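Local coordinates for salicylic acid-binding protein 2 (Nicotiana tabacum, PDB 1XKL), which hydrolyses methyl salicylate to salicylate and methanol, releasing the active hormone that triggers systemic acquired resistance in plant innate immunity, at residues 5-10 / 251-256; 20-25 / 240-245; 75-80 / 96-101. All coordinates share one frame; numbering follows the deposited sequence.

Contact 1 of 3, residues 5-10 / 251-256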
ATOM      1  N   LYS A   5       1.271 -49.582   4.240  1.00 30.57           N
ATOM      2  CA  LYS A   5       1.878 -49.041   3.022  1.00 27.72           C
ATOM      3  C   LYS A   5       2.128 -47.538   3.070  1.00 25.83           C
ATOM      4  O   LYS A   5       1.706 -46.846   3.996  1.00 27.31           O
ATOM      5  CB  LYS A   5       1.014 -49.369   1.800  1.00 27.41           C
ATOM      6  CG  LYS A   5       1.022 -50.839   1.393  1.00 30.18           C
ATOM      7  CD  LYS A   5       0.279 -51.066   0.072  1.00 30.46           C
ATOM      8  CE  LYS A   5       0.280 -52.542  -0.324  1.00 30.76           C
ATOM      9  NZ  LYS A   5      -0.263 -53.399   0.789  1.00 32.36           N
ATOM     10  N   HIS A   6       2.821 -47.040   2.052  1.00 24.13           N
ATOM     11  CA  HIS A   6       3.145 -45.626   1.964  1.00 22.50           C
ATOM     12  C   HIS A   6       2.252 -44.921   0.943  1.00 21.11           C
ATOM     13  O   HIS A   6       2.330 -45.191  -0.254  1.00 22.57           O
ATOM     14  CB  HIS A   6       4.617 -45.463   1.577  1.00 21.00           C
ATOM     15  CG  HIS A   6       5.108 -44.051   1.635  1.00 20.43           C
ATOM     16  ND1 HIS A   6       6.391 -43.698   1.269  1.00 22.05           N
ATOM     17  CD2 HIS A   6       4.496 -42.902   2.004  1.00 20.10           C
ATOM     18  CE1 HIS A   6       6.545 -42.395   1.406  1.00 21.35           C
ATOM     19  NE2 HIS A   6       5.409 -41.886   1.851  1.00 20.80           N
ATOM     20  N   PHE A   7       1.396 -44.030   1.439  1.00 18.72           N
ATOM     21  CA  PHE A   7       0.483 -43.256   0.609  1.00 17.82           C
ATOM     22  C   PHE A   7       1.097 -41.897   0.269  1.00 17.82           C
ATOM     23  O   PHE A   7       1.440 -41.124   1.162  1.00 15.69           O
ATOM     24  CB  PHE A   7      -0.844 -43.034   1.341  1.00 18.06           C
ATOM     25  CG  PHE A   7      -1.767 -44.218   1.308  1.00 19.92           C
ATOM     26  CD1 PHE A   7      -2.610 -44.429   0.220  1.00 21.71           C
ATOM     27  CD2 PHE A   7      -1.788 -45.130   2.358  1.00 19.63           C
ATOM     28  CE1 PHE A   7      -3.463 -45.534   0.177  1.00 23.63           C
ATOM     29  CE2 PHE A   7      -2.635 -46.241   2.327  1.00 22.27           C
ATOM     30  CZ  PHE A   7      -3.476 -46.443   1.236  1.00 22.63           C
ATOM     31  N   VAL A   8       1.242 -41.620  -1.024  1.00 17.32           N
ATOM     32  CA  VAL A   8       1.787 -40.354  -1.484  1.00 15.66           C
ATOM     33  C   VAL A   8       0.615 -39.568  -2.035  1.00 17.05           C
ATOM     34  O   VAL A   8       0.052 -39.919  -3.081  1.00 17.58           O
ATOM     35  CB  VAL A   8       2.837 -40.579  -2.574  1.00 18.08           C
ATOM     36  CG1 VAL A   8       3.274 -39.252  -3.172  1.00 15.92           C
ATOM     37  CG2 VAL A   8       4.033 -41.318  -1.975  1.00 15.57           C
ATOM     38  N   LEU A   9       0.244 -38.509  -1.321  1.00 14.10           N
ATOM     39  CA  LEU A   9      -0.895 -37.686  -1.703  1.00 12.32           C
ATOM     40  C   LEU A   9      -0.464 -36.456  -2.495  1.00 12.58           C
ATOM     41  O   LEU A   9       0.352 -35.660  -2.045  1.00 12.99           O
ATOM     42  CB  LEU A   9      -1.681 -37.286  -0.450  1.00 10.99           C
ATOM     43  CG  LEU A   9      -2.024 -38.413   0.537  1.00 12.50           C
ATOM     44  CD1 LEU A   9      -2.938 -37.859   1.638  1.00 13.35           C
ATOM     45  CD2 LEU A   9      -2.727 -39.560  -0.189  1.00  9.37           C
ATOM     46  N   VAL A  10      -1.033 -36.318  -3.685  1.00 12.08           N
ATOM     47  CA  VAL A  10      -0.701 -35.222  -4.584  1.00 11.23           C
ATOM     48  C   VAL A  10      -1.908 -34.346  -4.837  1.00 11.98           C
ATOM     49  O   VAL A  10      -2.890 -34.771  -5.458  1.00 11.16           O
ATOM     50  CB  VAL A  10      -0.189 -35.782  -5.904  1.00 13.75           C
ATOM     51  CG1 VAL A  10       0.351 -34.675  -6.784  1.00 12.64           C
ATOM     52  CG2 VAL A  10       0.865 -36.840  -5.624  1.00 12.73           C
ATOM     53  N   SER A 251     -12.050 -46.221   0.854  1.00 17.54           N
ATOM     54  CA  SER A 251     -11.782 -46.594  -0.530  1.00 17.80           C
ATOM     55  C   SER A 251     -10.285 -46.800  -0.746  1.00 17.38           C
ATOM     56  O   SER A 251      -9.872 -47.763  -1.393  1.00 16.99           O
ATOM     57  CB  SER A 251     -12.304 -45.512  -1.481  1.00 19.65           C
ATOM     58  OG  SER A 251     -13.699 -45.324  -1.320  1.00 23.43           O
ATOM     59  N   LEU A 252      -9.467 -45.901  -0.206  1.00 14.67           N
ATOM     60  CA  LEU A 252      -8.021 -46.033  -0.358  1.00 16.17           C
ATOM     61  C   LEU A 252      -7.480 -47.259   0.361  1.00 17.66           C
ATOM     62  O   LEU A 252      -6.595 -47.946  -0.152  1.00 14.36           O
ATOM     63  CB  LEU A 252      -7.303 -44.781   0.155  1.00 15.21           C
ATOM     64  CG  LEU A 252      -7.531 -43.521  -0.686  1.00 18.24           C
ATOM     65  CD1 LEU A 252      -6.767 -42.338  -0.084  1.00 15.37           C
ATOM     66  CD2 LEU A 252      -7.071 -43.783  -2.119  1.00 12.28           C
ATOM     67  N   LEU A 253      -7.996 -47.542   1.553  1.00 20.79           N
ATOM     68  CA  LEU A 253      -7.519 -48.710   2.289  1.00 21.97           C
ATOM     69  C   LEU A 253      -7.884 -49.975   1.524  1.00 21.34           C
ATOM     70  O   LEU A 253      -7.146 -50.958   1.536  1.00 20.38           O
ATOM     71  CB  LEU A 253      -8.119 -48.744   3.700  1.00 22.57           C
ATOM     72  CG  LEU A 253      -7.746 -47.565   4.608  1.00 23.62           C
ATOM     73  CD1 LEU A 253      -8.349 -47.783   5.980  1.00 24.98           C
ATOM     74  CD2 LEU A 253      -6.229 -47.428   4.711  1.00 24.49           C
ATOM     75  N   GLU A 254      -9.022 -49.936   0.842  1.00 23.19           N
ATOM     76  CA  GLU A 254      -9.471 -51.080   0.060  1.00 24.48           C
ATOM     77  C   GLU A 254      -8.539 -51.332  -1.117  1.00 23.85           C
ATOM     78  O   GLU A 254      -8.129 -52.462  -1.362  1.00 22.48           O
ATOM     79  CB  GLU A 254     -10.883 -50.836  -0.458  1.00 27.39           C
ATOM     80  CG  GLU A 254     -11.457 -51.978  -1.264  1.00 29.73           C
ATOM     81  CD  GLU A 254     -12.897 -51.724  -1.629  1.00 32.81           C
ATOM     82  OE1 GLU A 254     -13.169 -51.402  -2.808  1.00 36.36           O
ATOM     83  OE2 GLU A 254     -13.758 -51.826  -0.730  1.00 33.18           O
ATOM     84  N   ILE A 255      -8.200 -50.283  -1.856  1.00 25.92           N
ATOM     85  CA  ILE A 255      -7.324 -50.486  -2.995  1.00 26.71           C
ATOM     86  C   ILE A 255      -5.935 -50.869  -2.491  1.00 27.30           C
ATOM     87  O   ILE A 255      -5.238 -51.667  -3.115  1.00 27.42           O
ATOM     88  CB  ILE A 255      -7.258 -49.225  -3.910  1.00 27.54           C
ATOM     89  CG1 ILE A 255      -6.275 -48.213  -3.357  1.00 28.67           C
ATOM     90  CG2 ILE A 255      -8.633 -48.591  -4.048  1.00 28.71           C
ATOM     91  CD1 ILE A 255      -5.036 -48.132  -4.187  1.00 28.70           C
ATOM     92  N   ALA A 256      -5.544 -50.325  -1.344  1.00 28.89           N
ATOM     93  CA  ALA A 256      -4.236 -50.632  -0.777  1.00 31.66           C
ATOM     94  C   ALA A 256      -4.140 -52.103  -0.385  1.00 33.26           C
ATOM     95  O   ALA A 256      -3.046 -52.647  -0.224  1.00 32.57           O
ATOM     96  CB  ALA A 256      -3.978 -49.760   0.441  1.00 32.89           C
TER
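The phenyl ring of Phe-7 reaches out from its strand to meet the helix 251-256 with its far end. At the edge, close to the ring plane, lies the carbonyl of Leu-252, with CZ of Phe-7 3.7 Å from Leu-252 O. That oxygen already accepts the helical bond from Ala-256 N, so the weakly positive ring edge suits it without competing for it. The methyl of Ala-256 comes in obliquely, its CB 3.4 Å from CZ of Phe-7, and the ring of His-32 meets that of Phe-7 edge-to-face. Leu-252 crosses the ring direction at a slant, CB to Phe-7 CE1 3.9 Å, and a methyl of Leu-253, a salicylate-binding residue, stands near the CE2 corner. Alanine fits here because its short side chain lets the broad ring come close to the helix.

Lys-5, at the strand's entrance, supplies the polar element. Its chain is extended as far as CE and then bends (chi4 54°), bringing NZ 3.1 Å from Ala-256 O in a hydrogen bond nearly along the C=O axis (C=O...N 164°). Its aliphatic part runs beside this carbonyl, and Tyr-99 adds a cation-pi contact.

The strand 6-10 and the helix segment run at 129° to each other, their axes 11.0 Å apart. Helix 245-258 packs on the parallel sheet beside helix 23-29, whose Leu-27 touches Phe-7 and Leu-253, while strands 33-36 and 75-80 flank strand 6-10.

Contact 2 of 3, residues 20-25 / 240-245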
ATOM      1  N   TRP A  20      -5.034 -32.223   2.304  1.00 12.66           N
ATOM      2  CA  TRP A  20      -5.200 -33.583   2.802  1.00 14.15           C
ATOM      3  C   TRP A  20      -5.208 -33.667   4.326  1.00 15.12           C
ATOM      4  O   TRP A  20      -5.113 -34.763   4.883  1.00 16.13           O
ATOM      5  CB  TRP A  20      -4.069 -34.468   2.281  1.00 14.63           C
ATOM      6  CG  TRP A  20      -3.907 -34.446   0.794  1.00 16.86           C
ATOM      7  CD1 TRP A  20      -2.974 -33.743   0.068  1.00 17.09           C
ATOM      8  CD2 TRP A  20      -4.683 -35.181  -0.155  1.00 15.52           C
ATOM      9  NE1 TRP A  20      -3.127 -34.006  -1.276  1.00 12.31           N
ATOM     10  CE2 TRP A  20      -4.167 -34.885  -1.439  1.00 14.45           C
ATOM     11  CE3 TRP A  20      -5.766 -36.063  -0.046  1.00 14.50           C
ATOM     12  CZ2 TRP A  20      -4.699 -35.445  -2.605  1.00 13.54           C
ATOM     13  CZ3 TRP A  20      -6.297 -36.619  -1.209  1.00 16.85           C
ATOM     14  CH2 TRP A  20      -5.760 -36.305  -2.472  1.00 13.46           C
ATOM     15  N   TYR A  21      -5.341 -32.535   5.012  1.00 14.66           N
ATOM     16  CA  TYR A  21      -5.281 -32.572   6.478  1.00 16.33           C
ATOM     17  C   TYR A  21      -6.316 -33.452   7.182  1.00 15.60           C
ATOM     18  O   TYR A  21      -6.036 -33.988   8.256  1.00 15.18           O
ATOM     19  CB  TYR A  21      -5.306 -31.148   7.057  1.00 14.87           C
ATOM     20  CG  TYR A  21      -6.672 -30.520   7.191  1.00 16.15           C
ATOM     21  CD1 TYR A  21      -7.271 -30.364   8.443  1.00 15.38           C
ATOM     22  CD2 TYR A  21      -7.355 -30.053   6.073  1.00 15.46           C
ATOM     23  CE1 TYR A  21      -8.519 -29.754   8.579  1.00 13.48           C
ATOM     24  CE2 TYR A  21      -8.602 -29.445   6.195  1.00 14.76           C
ATOM     25  CZ  TYR A  21      -9.175 -29.297   7.453  1.00 16.27           C
ATOM     26  OH  TYR A  21     -10.399 -28.673   7.558  1.00 18.02           O
ATOM     27  N   LYS A  22      -7.499 -33.606   6.594  1.00 17.12           N
ATOM     28  CA  LYS A  22      -8.534 -34.453   7.200  1.00 18.14           C
ATOM     29  C   LYS A  22      -8.313 -35.923   6.864  1.00 18.76           C
ATOM     30  O   LYS A  22      -8.635 -36.805   7.663  1.00 19.84           O
ATOM     31  CB  LYS A  22      -9.926 -34.036   6.724  1.00 18.18           C
ATOM     32  CG  LYS A  22     -10.454 -32.765   7.344  1.00 19.98           C
ATOM     33  CD  LYS A  22     -11.753 -32.357   6.686  1.00 20.30           C
ATOM     34  CE  LYS A  22     -12.470 -31.291   7.490  1.00 21.94           C
ATOM     35  NZ  LYS A  22     -13.650 -30.761   6.751  1.00 22.30           N
ATOM     36  N   LEU A  23      -7.773 -36.193   5.679  1.00 18.37           N
ATOM     37  CA  LEU A  23      -7.528 -37.574   5.266  1.00 17.59           C
ATOM     38  C   LEU A  23      -6.287 -38.186   5.901  1.00 16.96           C
ATOM     39  O   LEU A  23      -6.314 -39.338   6.334  1.00 15.04           O
ATOM     40  CB  LEU A  23      -7.392 -37.672   3.742  1.00 16.02           C
ATOM     41  CG  LEU A  23      -7.212 -39.100   3.215  1.00 16.45           C
ATOM     42  CD1 LEU A  23      -8.479 -39.895   3.526  1.00 15.97           C
ATOM     43  CD2 LEU A  23      -6.956 -39.101   1.699  1.00 15.82           C
ATOM     44  N   LYS A  24      -5.203 -37.412   5.958  1.00 16.86           N
ATOM     45  CA  LYS A  24      -3.930 -37.894   6.499  1.00 17.49           C
ATOM     46  C   LYS A  24      -4.015 -38.669   7.814  1.00 16.84           C
ATOM     47  O   LYS A  24      -3.495 -39.775   7.909  1.00 18.43           O
ATOM     48  CB  LYS A  24      -2.944 -36.725   6.641  1.00 16.67           C
ATOM     49  CG  LYS A  24      -1.532 -37.124   7.065  1.00 18.58           C
ATOM     50  CD  LYS A  24      -0.549 -35.954   6.855  1.00 21.90           C
ATOM     51  CE  LYS A  24       0.826 -36.235   7.456  1.00 23.75           C
ATOM     52  NZ  LYS A  24       1.461 -37.458   6.900  1.00 31.04           N
ATOM     53  N   PRO A  25      -4.654 -38.094   8.847  1.00 18.10           N
ATOM     54  CA  PRO A  25      -4.786 -38.769  10.145  1.00 17.35           C
ATOM     55  C   PRO A  25      -5.483 -40.125  10.011  1.00 17.50           C
ATOM     56  O   PRO A  25      -5.125 -41.090  10.688  1.00 17.42           O
ATOM     57  CB  PRO A  25      -5.633 -37.796  10.965  1.00 18.40           C
ATOM     58  CG  PRO A  25      -5.348 -36.475  10.349  1.00 21.08           C
ATOM     59  CD  PRO A  25      -5.295 -36.768   8.881  1.00 17.02           C
ATOM     60  N   ALA A 240     -13.480 -34.138  -2.229  1.00 22.03           N
ATOM     61  CA  ALA A 240     -13.863 -35.319  -1.471  1.00 20.82           C
ATOM     62  C   ALA A 240     -13.086 -35.511  -0.166  1.00 20.47           C
ATOM     63  O   ALA A 240     -13.651 -35.992   0.813  1.00 20.59           O
ATOM     64  CB  ALA A 240     -13.723 -36.561  -2.353  1.00 19.95           C
HETATM   65  N   MSE A 241     -11.804 -35.142  -0.141  1.00 20.61           N
HETATM   66  CA  MSE A 241     -11.001 -35.326   1.070  1.00 19.27           C
HETATM   67  C   MSE A 241     -11.411 -34.387   2.198  1.00 18.35           C
HETATM   68  O   MSE A 241     -10.942 -34.521   3.332  1.00 16.46           O
HETATM   69  CB  MSE A 241      -9.500 -35.157   0.785  1.00 21.17           C
HETATM   70  CG  MSE A 241      -9.045 -33.730   0.544  1.00 22.69           C
HETATM   71 SE   MSE A 241      -9.495 -33.103  -1.241  1.00 35.04          SE
HETATM   72  CE  MSE A 241      -7.838 -33.554  -2.113  1.00 28.66           C
ATOM     73  N   LEU A 242     -12.287 -33.444   1.871  1.00 18.78           N
ATOM     74  CA  LEU A 242     -12.789 -32.480   2.832  1.00 19.27           C
ATOM     75  C   LEU A 242     -14.246 -32.752   3.206  1.00 19.27           C
ATOM     76  O   LEU A 242     -14.598 -32.689   4.378  1.00 18.24           O
ATOM     77  CB  LEU A 242     -12.652 -31.060   2.280  1.00 17.48           C
ATOM     78  CG  LEU A 242     -11.220 -30.561   2.064  1.00 15.83           C
ATOM     79  CD1 LEU A 242     -11.281 -29.156   1.499  1.00 17.27           C
ATOM     80  CD2 LEU A 242     -10.436 -30.577   3.384  1.00 16.74           C
ATOM     81  N   CYS A 243     -15.095 -33.068   2.229  1.00 18.74           N
ATOM     82  CA  CYS A 243     -16.498 -33.337   2.546  1.00 17.37           C
ATOM     83  C   CYS A 243     -16.790 -34.799   2.901  1.00 17.96           C
ATOM     84  O   CYS A 243     -17.767 -35.087   3.593  1.00 17.81           O
ATOM     85  CB  CYS A 243     -17.407 -32.896   1.396  1.00 20.14           C
ATOM     86  SG  CYS A 243     -17.051 -33.693  -0.179  1.00 20.34           S
ATOM     87  N   GLU A 244     -15.951 -35.721   2.440  1.00 16.88           N
ATOM     88  CA  GLU A 244     -16.153 -37.142   2.735  1.00 15.21           C
ATOM     89  C   GLU A 244     -14.833 -37.870   2.993  1.00 13.79           C
ATOM     90  O   GLU A 244     -14.550 -38.891   2.369  1.00 13.50           O
ATOM     91  CB  GLU A 244     -16.879 -37.819   1.568  1.00 17.71           C
ATOM     92  CG  GLU A 244     -18.215 -37.186   1.196  1.00 17.64           C
ATOM     93  CD  GLU A 244     -19.290 -37.403   2.244  1.00 20.28           C
ATOM     94  OE1 GLU A 244     -20.399 -36.847   2.080  1.00 19.54           O
ATOM     95  OE2 GLU A 244     -19.029 -38.130   3.230  1.00 19.63           O
ATOM     96  N   PRO A 245     -14.013 -37.368   3.935  1.00 13.67           N
ATOM     97  CA  PRO A 245     -12.723 -37.991   4.249  1.00 14.04           C
ATOM     98  C   PRO A 245     -12.757 -39.455   4.677  1.00 15.21           C
ATOM     99  O   PRO A 245     -11.870 -40.224   4.306  1.00 15.04           O
ATOM    100  CB  PRO A 245     -12.156 -37.084   5.340  1.00 14.50           C
ATOM    101  CG  PRO A 245     -13.377 -36.566   6.015  1.00 14.19           C
ATOM    102  CD  PRO A 245     -14.268 -36.233   4.840  1.00 14.32           C
TER
HETATM  103  O   HOH W   1      -8.289 -33.666   3.702  1.00 15.60           O
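Selenomethionine Met-241 meets Trp-20 in a Met-aromatic contact at the heart of a mostly apolar packing between two loop-to-helix corners of the alpha/beta-hydrolase fold. One corner leads into helix 23-29; the other holds the short helix 240-243 that follows the catalytic His-238, and passes into helix 245-258. The terminal methyl makes the closest approach: Met-241 CE sits over the face of the indole, 3.5 Å from the centroid of its six-membered ring and 13° off the normal, a CH-pi arrangement. The selenium lies farther out and obliquely. CG of Met-241 is wedged between backbone N and carbonyl carbon (chi1 73°), and two further bends fold the flexible chain back onto the ring; an unbranched, flexible chain suits a methyl laid on an aromatic face. Trp-20 also packs on His-80, the residue before the nucleophile Ser-81, which places the indole close to the active site.

Nearby, CD2 of Leu-242 approaches Tyr-21 obliquely, 3.5 Å from its CE2, the two side chains crossing at about a right angle. The hydroxyl of Tyr-21 bonds to Asp-168, and the same carboxylate forms a salt bridge with Lys-22; Tyr-21 also packs on Tyr-21 of the second subunit. A water bridges the two backbones, accepting from Leu-23 N and donating to Met-241 O at 2.8 Å. Pro-245, in the first turn of the next helix, sets its CB 4.0 Å from Lys-22 CB, while Leu-23 CD1 touches its carbonyl.

Beyond CG the chain of Lys-22 is extended, long enough to pass Leu-242 at about a right angle and place NZ 3.2 Å from Leu-242 O, a hydrogen bond whose donor is tilted 26° from the carbonyl plane.

Contact 3 of 3, residues 75-80 / 96-101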
ATOM      1  N   VAL A  75       4.990 -47.504  -3.174  1.00 24.11           N
ATOM      2  CA  VAL A  75       3.998 -46.587  -2.636  1.00 21.91           C
ATOM      3  C   VAL A  75       2.689 -46.630  -3.408  1.00 21.29           C
ATOM      4  O   VAL A  75       2.578 -47.283  -4.443  1.00 21.52           O
ATOM      5  CB  VAL A  75       4.500 -45.123  -2.661  1.00 23.01           C
ATOM      6  CG1 VAL A  75       5.871 -45.023  -2.030  1.00 20.37           C
ATOM      7  CG2 VAL A  75       4.520 -44.605  -4.092  1.00 21.30           C
ATOM      8  N   ILE A  76       1.696 -45.927  -2.879  1.00 19.43           N
ATOM      9  CA  ILE A  76       0.392 -45.822  -3.502  1.00 17.76           C
ATOM     10  C   ILE A  76       0.214 -44.337  -3.777  1.00 16.45           C
ATOM     11  O   ILE A  76       0.160 -43.523  -2.844  1.00 15.18           O
ATOM     12  CB  ILE A  76      -0.727 -46.301  -2.553  1.00 19.48           C
ATOM     13  CG1 ILE A  76      -0.506 -47.772  -2.198  1.00 22.12           C
ATOM     14  CG2 ILE A  76      -2.090 -46.110  -3.204  1.00 18.70           C
ATOM     15  CD1 ILE A  76      -1.326 -48.252  -1.027  1.00 25.13           C
ATOM     16  N   LEU A  77       0.147 -43.986  -5.058  1.00 14.82           N
ATOM     17  CA  LEU A  77      -0.012 -42.591  -5.461  1.00 14.03           C
ATOM     18  C   LEU A  77      -1.476 -42.201  -5.530  1.00 16.97           C
ATOM     19  O   LEU A  77      -2.304 -42.924  -6.092  1.00 19.62           O
ATOM     20  CB  LEU A  77       0.640 -42.348  -6.829  1.00 14.89           C
ATOM     21  CG  LEU A  77       2.166 -42.261  -6.876  1.00 17.69           C
ATOM     22  CD1 LEU A  77       2.644 -42.140  -8.312  1.00 18.24           C
ATOM     23  CD2 LEU A  77       2.605 -41.036  -6.077  1.00 16.40           C
ATOM     24  N   VAL A  78      -1.801 -41.061  -4.939  1.00 13.79           N
ATOM     25  CA  VAL A  78      -3.166 -40.573  -4.970  1.00 12.65           C
ATOM     26  C   VAL A  78      -3.103 -39.142  -5.490  1.00 13.46           C
ATOM     27  O   VAL A  78      -2.547 -38.253  -4.843  1.00 12.59           O
ATOM     28  CB  VAL A  78      -3.815 -40.632  -3.569  1.00 13.11           C
ATOM     29  CG1 VAL A  78      -5.273 -40.171  -3.641  1.00 11.40           C
ATOM     30  CG2 VAL A  78      -3.751 -42.069  -3.044  1.00  9.52           C
ATOM     31  N   GLY A  79      -3.646 -38.949  -6.688  1.00 13.19           N
ATOM     32  CA  GLY A  79      -3.641 -37.645  -7.311  1.00 13.06           C
ATOM     33  C   GLY A  79      -5.023 -37.046  -7.396  1.00 13.10           C
ATOM     34  O   GLY A  79      -5.974 -37.680  -7.852  1.00 15.77           O
ATOM     35  N   HIS A  80      -5.137 -35.806  -6.957  1.00 13.10           N
ATOM     36  CA  HIS A  80      -6.407 -35.108  -6.976  1.00 12.85           C
ATOM     37  C   HIS A  80      -6.401 -33.988  -8.014  1.00 12.75           C
ATOM     38  O   HIS A  80      -5.414 -33.258  -8.139  1.00 12.57           O
ATOM     39  CB  HIS A  80      -6.682 -34.535  -5.584  1.00 14.22           C
ATOM     40  CG  HIS A  80      -7.862 -33.612  -5.529  1.00 13.22           C
ATOM     41  ND1 HIS A  80      -7.739 -32.262  -5.298  1.00 16.18           N
ATOM     42  CD2 HIS A  80      -9.186 -33.850  -5.686  1.00 15.69           C
ATOM     43  CE1 HIS A  80      -8.939 -31.702  -5.316  1.00 15.19           C
ATOM     44  NE2 HIS A  80      -9.833 -32.645  -5.549  1.00 12.75           N
ATOM     45  N   GLN A  96       7.824 -49.193 -11.442  1.00 23.14           N
ATOM     46  CA  GLN A  96       7.957 -50.353 -10.573  1.00 25.68           C
ATOM     47  C   GLN A  96       7.926 -50.067  -9.073  1.00 25.87           C
ATOM     48  O   GLN A  96       8.011 -50.987  -8.258  1.00 25.54           O
ATOM     49  CB  GLN A  96       9.232 -51.129 -10.926  1.00 26.24           C
ATOM     50  CG  GLN A  96      10.537 -50.495 -10.461  1.00 29.90           C
ATOM     51  CD  GLN A  96      10.946 -49.257 -11.253  1.00 32.15           C
ATOM     52  OE1 GLN A  96      10.186 -48.299 -11.373  1.00 31.06           O
ATOM     53  NE2 GLN A  96      12.164 -49.274 -11.789  1.00 34.65           N
ATOM     54  N   LYS A  97       7.800 -48.799  -8.700  1.00 25.21           N
ATOM     55  CA  LYS A  97       7.750 -48.451  -7.289  1.00 23.27           C
ATOM     56  C   LYS A  97       6.354 -48.005  -6.884  1.00 23.84           C
ATOM     57  O   LYS A  97       6.162 -47.368  -5.848  1.00 24.81           O
ATOM     58  CB  LYS A  97       8.793 -47.372  -6.982  1.00 24.42           C
ATOM     59  CG  LYS A  97      10.216 -47.902  -7.161  1.00 26.31           C
ATOM     60  CD  LYS A  97      11.282 -47.052  -6.499  1.00 28.09           C
ATOM     61  CE  LYS A  97      11.527 -45.754  -7.254  1.00 28.93           C
ATOM     62  NZ  LYS A  97      12.704 -45.014  -6.698  1.00 28.12           N
ATOM     63  N   ILE A  98       5.370 -48.375  -7.695  1.00 22.33           N
ATOM     64  CA  ILE A  98       3.993 -47.984  -7.434  1.00 22.44           C
ATOM     65  C   ILE A  98       3.012 -49.157  -7.493  1.00 23.68           C
ATOM     66  O   ILE A  98       2.857 -49.783  -8.535  1.00 23.51           O
ATOM     67  CB  ILE A  98       3.565 -46.919  -8.454  1.00 21.43           C
ATOM     68  CG1 ILE A  98       4.590 -45.776  -8.440  1.00 19.38           C
ATOM     69  CG2 ILE A  98       2.169 -46.422  -8.142  1.00 19.86           C
ATOM     70  CD1 ILE A  98       4.486 -44.840  -9.618  1.00 18.62           C
ATOM     71  N   TYR A  99       2.345 -49.448  -6.378  1.00 23.17           N
ATOM     72  CA  TYR A  99       1.378 -50.541  -6.344  1.00 23.43           C
ATOM     73  C   TYR A  99       0.206 -50.196  -7.259  1.00 23.13           C
ATOM     74  O   TYR A  99      -0.303 -51.040  -7.998  1.00 21.39           O
ATOM     75  CB  TYR A  99       0.851 -50.764  -4.920  1.00 23.80           C
ATOM     76  CG  TYR A  99       1.865 -51.327  -3.950  1.00 25.81           C
ATOM     77  CD1 TYR A  99       2.281 -50.593  -2.837  1.00 27.67           C
ATOM     78  CD2 TYR A  99       2.397 -52.606  -4.131  1.00 28.41           C
ATOM     79  CE1 TYR A  99       3.203 -51.123  -1.926  1.00 28.58           C
ATOM     80  CE2 TYR A  99       3.314 -53.145  -3.230  1.00 29.28           C
ATOM     81  CZ  TYR A  99       3.713 -52.400  -2.130  1.00 30.33           C
ATOM     82  OH  TYR A  99       4.622 -52.938  -1.247  1.00 33.51           O
ATOM     83  N   ALA A 100      -0.213 -48.942  -7.207  1.00 21.48           N
ATOM     84  CA  ALA A 100      -1.321 -48.488  -8.015  1.00 21.09           C
ATOM     85  C   ALA A 100      -1.392 -46.977  -7.963  1.00 19.67           C
ATOM     86  O   ALA A 100      -0.889 -46.351  -7.027  1.00 19.69           O
ATOM     87  CB  ALA A 100      -2.621 -49.085  -7.498  1.00 22.65           C
ATOM     88  N   ALA A 101      -2.021 -46.402  -8.979  1.00 16.65           N
ATOM     89  CA  ALA A 101      -2.187 -44.964  -9.067  1.00 16.48           C
ATOM     90  C   ALA A 101      -3.672 -44.673  -8.952  1.00 16.17           C
ATOM     91  O   ALA A 101      -4.481 -45.209  -9.706  1.00 17.35           O
ATOM     92  CB  ALA A 101      -1.644 -44.455 -10.406  1.00 15.56           C
TER
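Leu-77 and Ile-98 cross obliquely on one face of the sheet and touch tip to tip, Leu-77 CD1 lying 3.5 Å from Ile-98 CD1. In Ile-98, CG1 stands anti to the carbonyl carbon (chi1 -53°), which carries its terminal methyl toward the leucine. Val-75 and Ala-101 point to this same face, where helix 83-93 covers Leu-77, Ile-98 and Ala-101. Branched Val-75 and Ile-98 suit extended backbone, and the small methyl of Ala-101 suits a place close under Met-91 of that helix.

Ile-76 points to the other face. Its CG1 meets the edge of the Tyr-99 ring near the ring plane, 4.0 Å from CD1, the two side chains set obliquely; beyond it lies helix 245-258. Tyr-99 sits where the second strand turns a corner.

Backbone bonds fix this arrangement on both sides of the corner. Val-75 N donates to Lys-97 O at 2.9 Å, Tyr-99 N returns a bond to Val-75 O, also 2.9 Å, and Leu-77 N reaches Ala-100 O at 3.2 Å.

Together with helix 83-93, the parallel strands 75-80 and 98-104 form a beta-alpha-beta unit, and strand 75-80 runs through Gly-79 into the nucleophile elbow bearing Ser-81, as is characteristic of alpha/beta hydrolases.

In the fold
All three contacts are largely buried, but they occupy different layers. Contact 3 lies within the central sheet and depends on backbone hydrogen bonds; contact 1 joins that sheet to a helix through an aromatic ring and one lysine bond. Contact 2, between two corners, mixes aromatic packing with a water bridge and charged groups, and it alone lies within reach of another subunit. Strands 6-10 and 75-80 are neighbours, so contacts 1 and 3 share the sheet, and Ala-256 packs on Ile-76. Contact 2 joins contact 1 where Leu-23 meets Leu-252, and contact 3 where Met-241 packs on His-80, beside the catalytic centre.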